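Uncharacterized protein (Pediococcus pentosaceus, PDB 3QKB) is of unknown function but, as a member of the DUF74 family, possibly binds heavy metals, and assembles from five chains as a beta/alpha-propeller. Local coordinates at residues 25-30 and 78-83; 37-42 and 64-69; 54-59 and 98-103. All coordinates share one frame; numbering follows the deposited sequence. Where two conformers were deposited one is given.

In the fold
Contacts 2 and 3 are buried and share helix 56-73, which lies along one face of the sheet: residues 64-69 meet strand 31-44, and residues 54-59 meet its neighbour, strand 94-109. Their centres are about 10 Å apart, and Gly-102 N probably hydrogen-bonds Ala-39 O across the neighbouring strands. Contact 3 is apolar side-chain packing with no hydrogen bond across it, whereas contact 2 adds a lysine-to-carbonyl bond from the partly exposed Lys-66. Contact 1, about 14 Å from the chain centre, is only partly buried. There a loop is held to the bend of strand 78-91 by one backbone bond and sparse packing. Leu-82 and Leu-67 connect it to contact 2.

Contact 1 of 3, residues 25-30 and 78-83; sequences EGINAG and GIIGLK
Ile-27 and Ile-80 meet methyl to methyl, their side chains crossing at about a right angle, with Ile-27 CG2 4.1 Å from Ile-80 CG2. Ile-80 holds CG1 between its backbone N and carbonyl carbon (chi1 67°), which leaves CG2 beside the N to meet Ile-27. The CB of Ile-80 points toward the loop and comes within 3.7 Å of Glu-25 O. Gly-26 passes over the same residue, its CA 4.3 Å from Ile-80 CB, and brings no side chain of its own to the packing. On the sheet side, Ile-80 also rests on Thr-105 and Ile-107 of strand 94-109.

Here the loop that leads from strand 21-22 to strand 31-44 of the mixed sheet is laid against strand 78-91 where that strand turns a corner at Gly-81, so that its two parts belong to different faces. The positive phi at this corner favours glycine. Gly-81 N gives the backbone hydrogen bond of the contact, to Glu-25 O at 3.3 Å. The N-H points fairly straight at the oxygen (159°), but the donor stands well above the carbonyl plane, 62° out of it.

Beyond the corner, Lys-83 folds back toward the loop, and its ammonium is bonded to Thr-24 O and weakly to Leu-82 O. Glu-25 has its CB turned away from the strand, yet the carboxylate bends back, leaving OE2 4.4 Å from Lys-83 NZ, opposite charges too far apart for a salt bridge. Glu-25 also faces Lys-83 of a second subunit, and Lys-83 faces Glu-25 of a third, both at long, weak range. Ile-27 packs on Ile-33 of the second subunit.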
loop_
_atom_site.group_PDB
_atom_site.type_symbol
_atom_site.label_atom_id
_atom_site.label_comp_id
_atom_site.label_asym_id
_atom_site.label_seq_id
_atom_site.Cartn_x
_atom_site.Cartn_y
_atom_site.Cartn_z
ATOM N N GLU A 25 -6.617 -2.796 10.952
ATOM C CA GLU A 25 -7.716 -1.859 10.785
ATOM C C GLU A 25 -7.905 -1.059 12.071
ATOM O O GLU A 25 -7.118 -1.186 13.002
ATOM C CB GLU A 25 -8.986 -2.630 10.382
ATOM C CG GLU A 25 -8.866 -3.376 9.035
ATOM C CD GLU A 25 -8.641 -2.435 7.857
ATOM O OE1 GLU A 25 -9.498 -1.558 7.629
ATOM O OE2 GLU A 25 -7.597 -2.558 7.176
ATOM N N GLY A 26 -8.921 -0.200 12.097
ATOM C CA GLY A 26 -9.321 0.493 13.316
ATOM C C GLY A 26 -10.033 -0.416 14.319
ATOM O O GLY A 26 -10.094 -1.640 14.151
ATOM N N ILE A 27 -10.531 0.203 15.388
ATOM C CA ILE A 27 -11.404 -0.449 16.369
ATOM C C ILE A 27 -12.661 0.406 16.591
ATOM O O ILE A 27 -12.578 1.646 16.613
ATOM C CB ILE A 27 -10.649 -0.737 17.722
ATOM C CG1 ILE A 27 -10.214 0.553 18.442
ATOM C CG2 ILE A 27 -9.427 -1.621 17.462
ATOM C CD1 ILE A 27 -9.425 0.311 19.712
ATOM N N ASN A 28 -13.820 -0.252 16.705
ATOM C CA ASN A 28 -15.055 0.416 17.138
ATOM C C ASN A 28 -15.075 0.487 18.674
ATOM O O ASN A 28 -15.616 -0.391 19.351
ATOM C CB ASN A 28 -16.302 -0.292 16.575
ATOM C CG ASN A 28 -17.604 0.438 16.923
ATOM N N ALA A 29 -14.419 1.518 19.202
ATOM C CA ALA A 29 -14.370 1.784 20.634
ATOM C C ALA A 29 -13.867 3.203 20.836
ATOM O O ALA A 29 -13.322 3.813 19.907
ATOM C CB ALA A 29 -13.450 0.781 21.342
ATOM N N GLY A 30 -14.065 3.735 22.038
ATOM C CA GLY A 30 -13.598 5.076 22.372
ATOM C C GLY A 30 -12.099 5.061 22.599
ATOM O O GLY A 30 -11.605 4.237 23.381
ATOM N N GLY A 78 -2.416 0.121 22.676
ATOM C CA GLY A 78 -2.053 -0.630 21.476
ATOM C C GLY A 78 -1.945 0.195 20.215
ATOM O O GLY A 78 -1.972 1.424 20.270
ATOM N N ILE A 79 -1.818 -0.506 19.083
ATOM C CA ILE A 79 -1.542 0.093 17.775
ATOM C C ILE A 79 -2.663 -0.288 16.826
ATOM O O ILE A 79 -2.921 -1.477 16.622
ATOM C CB ILE A 79 -0.194 -0.409 17.187
ATOM C CG1 ILE A 79 0.988 0.071 18.055
ATOM C CG2 ILE A 79 -0.022 0.060 15.744
ATOM C CD1 ILE A 79 2.294 -0.640 17.773
ATOM N N ILE A 80 -3.328 0.713 16.247
ATOM C CA ILE A 80 -4.289 0.483 15.161
ATOM C C ILE A 80 -3.695 0.919 13.832
ATOM O O ILE A 80 -2.710 1.692 13.795
ATOM C CB ILE A 80 -5.633 1.186 15.415
ATOM C CG1 ILE A 80 -5.514 2.730 15.372
ATOM C CG2 ILE A 80 -6.174 0.739 16.739
ATOM C CD1 ILE A 80 -6.864 3.434 15.448
ATOM N N GLY A 81 -4.301 0.440 12.742
ATOM C CA GLY A 81 -3.956 0.902 11.405
ATOM C C GLY A 81 -2.600 0.439 10.914
ATOM O O GLY A 81 -1.990 1.131 10.121
ATOM N N LEU A 82 -2.122 -0.727 11.375
ATOM C CA LEU A 82 -0.819 -1.236 10.946
ATOM C C LEU A 82 -0.795 -1.470 9.443
ATOM O O LEU A 82 -1.736 -2.036 8.877
ATOM C CB LEU A 82 -0.471 -2.548 11.659
ATOM C CG LEU A 82 0.865 -3.247 11.311
ATOM C CD1 LEU A 82 2.065 -2.342 11.560
ATOM C CD2 LEU A 82 0.979 -4.553 12.096
ATOM N N LYS A 83 0.267 -0.985 8.809
ATOM C CA LYS A 83 0.647 -1.391 7.455
ATOM C C LYS A 83 2.143 -1.701 7.413
ATOM O O LYS A 83 2.905 -1.274 8.294
ATOM C CB LYS A 83 0.326 -0.297 6.444
ATOM C CG LYS A 83 -1.144 0.090 6.357
ATOM C CD LYS A 83 -2.079 -1.040 5.812
ATOM C CE LYS A 83 -3.598 -0.701 6.010
ATOM N NZ LYS A 83 -4.003 -0.091 7.394
#

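Contact 2 of 3, residues 37-42 and 64-69; sequences VEATSS and KQKLKK
Strand 37-42 and helix 64-69 run roughly antiparallel, their axes at 149° and 7.4 Å apart at closest approach, with Ala-39 CA 5.8 Å from Leu-67 CA. This is alpha/beta packing, a helix lying on one face of the mixed sheet. Leu-67 makes most of the apolar contact: CD2 lies over the peptide joining Glu-38 to Ala-39, 3.4 Å from Ala-39 N, and also meets Ala-39 CB. The Leu-67 and Val-37 side chains slide past each other in opposite directions, Val-37 CG2 lying 3.8 Å from Leu-67 CD2. Behind Leu-67 lie Ile-79 and Leu-82 of strand 78-91. Glu-38 faces the other way, where its carboxylate bonds Lys-64 and Tyr-84 of a neighbouring subunit.

Lys-66 places its CB 3.5 Å from Ala-39 CB, then extends along the strand and bends at its last torsion (chi4 -146°). With an alanine in place of Lys-66, the chain over Ala-39 and the ammonium go, and Thr-40 O would probably be left without this donor. Lys-66 NZ approaches Thr-40 O almost in line with the carbonyl bond (168°), at 3.2 Å.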
loop_
_atom_site.group_PDB
_atom_site.type_symbol
_atom_site.label_atom_id
_atom_site.label_comp_id
_atom_site.label_asym_id
_atom_site.label_seq_id
_atom_site.Cartn_x
_atom_site.Cartn_y
_atom_site.Cartn_z
ATOM N N VAL A 37 3.600 5.950 14.693
ATOM C CA VAL A 37 4.964 5.444 14.891
ATOM C C VAL A 37 5.364 4.570 13.736
ATOM O O VAL A 37 4.528 3.990 13.081
ATOM C CB VAL A 37 5.112 4.624 16.191
ATOM C CG1 VAL A 37 4.988 5.530 17.414
ATOM C CG2 VAL A 37 4.102 3.477 16.224
ATOM N N GLU A 38 6.671 4.488 13.508
ATOM C CA GLU A 38 7.264 3.714 12.415
ATOM C C GLU A 38 8.507 2.941 12.915
ATOM O O GLU A 38 9.222 3.406 13.813
ATOM C CB GLU A 38 7.687 4.617 11.256
ATOM C CG GLU A 38 6.671 5.669 10.859
ATOM C CD GLU A 38 6.738 6.966 11.674
ATOM O OE1 GLU A 38 7.748 7.228 12.402
ATOM O OE2 GLU A 38 5.758 7.731 11.568
ATOM N N ALA A 39 8.757 1.788 12.308
ATOM C CA ALA A 39 9.943 0.997 12.573
ATOM C C ALA A 39 10.387 0.395 11.257
ATOM O O ALA A 39 9.543 0.101 10.399
ATOM C CB ALA A 39 9.635 -0.090 13.578
ATOM N N THR A 40 11.706 0.276 11.082
ATOM C CA THR A 40 12.304 -0.420 9.948
ATOM C C THR A 40 13.196 -1.558 10.493
ATOM O O THR A 40 13.888 -1.392 11.513
ATOM C CB THR A 40 13.138 0.556 9.061
ATOM O OG1 THR A 40 12.294 1.616 8.580
ATOM C CG2 THR A 40 13.778 -0.164 7.887
ATOM N N SER A 41 13.154 -2.709 9.840
ATOM C CA SER A 41 14.108 -3.775 10.115
ATOM C C SER A 41 14.579 -4.369 8.818
ATOM O O SER A 41 13.849 -4.381 7.847
ATOM C CB SER A 41 13.475 -4.861 10.979
ATOM O OG SER A 41 12.269 -5.293 10.379
ATOM N N SER A 42 15.806 -4.870 8.834
ATOM C CA SER A 42 16.458 -5.362 7.643
ATOM C C SER A 42 17.464 -6.476 7.942
ATOM O O SER A 42 17.904 -6.642 9.103
ATOM C CB SER A 42 17.165 -4.212 6.918
ATOM O OG SER A 42 18.310 -3.767 7.638
ATOM N N LYS A 64 7.298 -5.380 14.235
ATOM C CA LYS A 64 6.238 -5.327 15.257
ATOM C C LYS A 64 6.782 -5.068 16.660
ATOM O O LYS A 64 6.254 -4.209 17.349
ATOM C CB LYS A 64 5.401 -6.609 15.275
ATOM C CG LYS A 64 4.447 -6.725 14.129
ATOM C CD LYS A 64 3.487 -7.915 14.280
ATOM C CE LYS A 64 4.158 -9.253 14.034
ATOM N NZ LYS A 64 3.153 -10.362 13.993
ATOM N N GLN A 65 7.827 -5.796 17.078
ATOM C CA GLN A 65 8.398 -5.584 18.424
ATOM C C GLN A 65 8.924 -4.159 18.598
ATOM O O GLN A 65 8.737 -3.572 19.648
ATOM C CB GLN A 65 9.523 -6.588 18.768
ATOM C CG GLN A 65 9.074 -8.034 19.100
ATOM C CD GLN A 65 8.076 -8.112 20.263
ATOM O OE1 GLN A 65 8.455 -8.086 21.443
ATOM N NE2 GLN A 65 6.785 -8.195 19.925
ATOM N N LYS A 66 9.567 -3.608 17.571
ATOM C CA LYS A 66 10.024 -2.218 17.615
ATOM C C LYS A 66 8.848 -1.266 17.774
ATOM O O LYS A 66 8.911 -0.351 18.580
ATOM C CB LYS A 66 10.824 -1.851 16.355
ATOM C CG LYS A 66 12.236 -2.444 16.281
ATOM C CD LYS A 66 12.997 -1.847 15.082
ATOM C CE LYS A 66 14.343 -2.507 14.834
ATOM N NZ LYS A 66 15.346 -1.515 14.330
ATOM N N LEU A 67 7.780 -1.494 17.001
ATOM C CA LEU A 67 6.583 -0.637 17.043
ATOM C C LEU A 67 5.903 -0.716 18.397
ATOM O O LEU A 67 5.536 0.310 18.948
ATOM C CB LEU A 67 5.582 -0.992 15.926
ATOM C CG LEU A 67 5.935 -0.598 14.473
ATOM C CD1 LEU A 67 4.849 -1.096 13.528
ATOM C CD2 LEU A 67 6.142 0.896 14.287
ATOM N N LYS A 68 5.773 -1.924 18.946
ATOM C CA LYS A 68 5.163 -2.122 20.278
ATOM C C LYS A 68 5.933 -1.405 21.371
ATOM O O LYS A 68 5.331 -0.701 22.162
ATOM C CB LYS A 68 5.021 -3.612 20.605
ATOM C CG LYS A 68 3.856 -4.287 19.887
ATOM C CD LYS A 68 3.881 -5.794 20.089
ATOM C CE LYS A 68 2.627 -6.464 19.535
ATOM N NZ LYS A 68 2.450 -7.858 20.034
ATOM N N LYS A 69 7.264 -1.547 21.367
ATOM C CA LYS A 69 8.141 -0.830 22.315
ATOM C C LYS A 69 7.983 0.706 22.210
ATOM O O LYS A 69 8.005 1.383 23.232
ATOM C CB LYS A 69 9.622 -1.244 22.155
#

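Contact 3 of 3, residues 54-59 and 98-103; sequences NMFDQL and LVVHGY
Leu-98 sets CG anti to its carbonyl carbon (chi1 -57°), which carries both its methyls to one face side of the Phe-56 ring, while Val-100 holds CG1 anti to its backbone N (chi1 167°) and thereby presents CG2 to Phe-56 and Leu-59. The contact packs the N-terminal part of helix 56-73 on strand 94-109, an inner strand of the mixed sheet, and is part of the helix-on-sheet core of the subunit. No hydrogen bond crosses it.

The Phe-56 ring is met in two ways. Over one face sits Leu-98 CB, in a CH-pi contact 4.1 Å from the ring centroid and 20° off the normal, displaced toward the rim. The Leu-98 methyls lie on the same face side as CB, CD1 over the CD2-CE2 rim of the ring and CD2 beyond it, 3.6 Å from Phe-56 CE2. At the edge, near the ring plane, Val-100 CG2 lies 3.6 Å from Phe-56 CD1, and the carbonyl oxygen of Val-99 comes close to CE1. The strand alone thus meets the ring over a face and at an edge, which probably limits its rotation. The ring also meets His-101 of a second subunit with the planes steeply inclined, which places this packing beside a subunit boundary.

One helical turn on, Leu-59 points toward the strand between Leu-98 and Val-100. It crosses Leu-98 at about a right angle, its CD1 3.7 Å from Leu-98 CB and also near the Leu-98 carbonyl oxygen. The backbone O of Leu-59 is bonded by Ser-41 OG of the neighbouring strand 31-44. Met-55, a selenomethionine in this crystal, meets the strand through its CB, 4.1 Å from Leu-98 CD1. Leu-59 CB, nearer its backbone, lies 3.7 Å from Val-100 CG2.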
loop_
_atom_site.group_PDB
_atom_site.type_symbol
_atom_site.label_atom_id
_atom_site.label_comp_id
_atom_site.label_asym_id
_atom_site.label_seq_id
_atom_site.Cartn_x
_atom_site.Cartn_y
_atom_site.Cartn_z
ATOM N N ASN A 54 11.225 -16.390 2.451
ATOM C CA ASN A 54 10.777 -16.812 3.811
ATOM C C ASN A 54 11.451 -16.074 4.966
ATOM O O ASN A 54 10.929 -16.002 6.074
ATOM C CB ASN A 54 10.998 -18.337 4.004
ATOM C CG ASN A 54 12.474 -18.764 3.806
ATOM O OD1 ASN A 54 12.988 -18.754 2.684
ATOM N ND2 ASN A 54 13.140 -19.142 4.896
HETATM N N MSE A 55 12.653 -15.559 4.713
HETATM C CA MSE A 55 13.385 -14.811 5.720
HETATM C C MSE A 55 12.819 -13.447 6.042
HETATM O O MSE A 55 13.263 -12.833 7.017
HETATM C CB MSE A 55 14.853 -14.673 5.319
HETATM C CG MSE A 55 15.619 -16.001 5.436
HETATM SE SE MSE A 55 17.449 -15.652 5.189
HETATM C CE MSE A 55 18.053 -15.800 7.036
ATOM N N PHE A 56 11.862 -12.958 5.235
ATOM C CA PHE A 56 11.033 -11.815 5.628
ATOM C C PHE A 56 10.249 -12.050 6.923
ATOM O O PHE A 56 9.925 -11.094 7.607
ATOM C CB PHE A 56 10.025 -11.424 4.524
ATOM C CG PHE A 56 10.543 -10.419 3.542
ATOM C CD1 PHE A 56 10.493 -9.081 3.838
ATOM C CD2 PHE A 56 11.062 -10.812 2.306
ATOM C CE1 PHE A 56 10.957 -8.133 2.924
ATOM C CE2 PHE A 56 11.526 -9.882 1.384
ATOM C CZ PHE A 56 11.480 -8.548 1.683
ATOM N N ASP A 57 9.908 -13.300 7.228
ATOM C CA ASP A 57 9.120 -13.620 8.430
ATOM C C ASP A 57 9.696 -12.963 9.697
ATOM O O ASP A 57 8.987 -12.232 10.405
ATOM C CB ASP A 57 9.023 -15.151 8.620
ATOM C CG ASP A 57 8.091 -15.847 7.563
ATOM O OD1 ASP A 57 7.429 -15.158 6.699
ATOM O OD2 ASP A 57 8.037 -17.103 7.620
ATOM N N GLN A 58 10.996 -13.176 9.907
ATOM C CA GLN A 58 11.777 -12.543 10.994
ATOM C C GLN A 58 11.565 -11.053 11.085
ATOM O O GLN A 58 11.438 -10.498 12.176
ATOM C CB GLN A 58 13.288 -12.692 10.766
ATOM C CG GLN A 58 13.844 -14.058 10.596
ATOM C CD GLN A 58 15.212 -13.997 9.989
ATOM O OE1 GLN A 58 15.526 -14.743 9.048
ATOM N NE2 GLN A 58 16.040 -13.080 10.495
ATOM N N LEU A 59 11.649 -10.407 9.923
ATOM C CA LEU A 59 11.704 -8.965 9.832
ATOM C C LEU A 59 10.363 -8.349 10.208
ATOM O O LEU A 59 10.323 -7.326 10.880
ATOM C CB LEU A 59 12.134 -8.533 8.419
ATOM C CG LEU A 59 13.547 -8.908 7.963
ATOM C CD1 LEU A 59 13.724 -8.528 6.526
ATOM C CD2 LEU A 59 14.614 -8.238 8.810
ATOM N N LEU A 98 16.908 -7.570 2.478
ATOM C CA LEU A 98 15.473 -7.602 2.652
ATOM C C LEU A 98 15.136 -6.559 3.719
ATOM O O LEU A 98 15.725 -6.542 4.763
ATOM C CB LEU A 98 15.018 -9.001 3.086
ATOM C CG LEU A 98 15.392 -10.185 2.170
ATOM C CD1 LEU A 98 14.739 -11.499 2.655
ATOM C CD2 LEU A 98 15.028 -9.900 0.700
ATOM N N VAL A 99 14.198 -5.679 3.416
ATOM C CA VAL A 99 13.837 -4.561 4.277
ATOM C C VAL A 99 12.314 -4.562 4.484
ATOM O O VAL A 99 11.566 -4.671 3.509
ATOM C CB VAL A 99 14.244 -3.228 3.612
ATOM C CG1 VAL A 99 13.848 -1.987 4.503
ATOM C CG2 VAL A 99 15.737 -3.263 3.256
ATOM N N VAL A 100 11.883 -4.497 5.748
ATOM C CA VAL A 100 10.487 -4.230 6.115
ATOM C C VAL A 100 10.395 -2.870 6.809
ATOM O O VAL A 100 11.252 -2.542 7.644
ATOM C CB VAL A 100 9.939 -5.311 7.074
ATOM C CG1 VAL A 100 8.605 -4.853 7.702
ATOM C CG2 VAL A 100 9.763 -6.608 6.341
ATOM N N HIS A 101 9.378 -2.082 6.453
ATOM C CA HIS A 101 8.962 -0.934 7.253
ATOM C C HIS A 101 7.596 -1.215 7.782
ATOM O O HIS A 101 6.711 -1.551 7.008
ATOM C CB HIS A 101 8.884 0.323 6.401
ATOM C CG HIS A 101 10.031 0.483 5.480
ATOM N ND1 HIS A 101 11.263 0.916 5.914
ATOM C CD2 HIS A 101 10.153 0.237 4.157
ATOM C CE1 HIS A 101 12.095 0.924 4.893
ATOM N NE2 HIS A 101 11.448 0.513 3.817
ATOM N N GLY A 102 7.414 -1.066 9.089
ATOM C CA GLY A 102 6.084 -1.155 9.720
ATOM C C GLY A 102 5.675 0.201 10.267
ATOM O O GLY A 102 6.522 0.931 10.796
ATOM N N TYR A 103 4.395 0.549 10.148
ATOM C CA TYR A 103 3.896 1.760 10.794
ATOM C C TYR A 103 2.443 1.660 11.162
ATOM O O TYR A 103 1.718 0.830 10.628
ATOM C CB TYR A 103 4.130 2.985 9.917
ATOM C CG TYR A 103 3.352 3.010 8.615
ATOM C CD1 TYR A 103 3.820 2.341 7.486
ATOM C CD2 TYR A 103 2.187 3.739 8.496
ATOM C CE1 TYR A 103 3.116 2.376 6.256
ATOM C CE2 TYR A 103 1.465 3.781 7.273
ATOM C CZ TYR A 103 1.935 3.087 6.165
ATOM O OH TYR A 103 1.232 3.136 4.964
#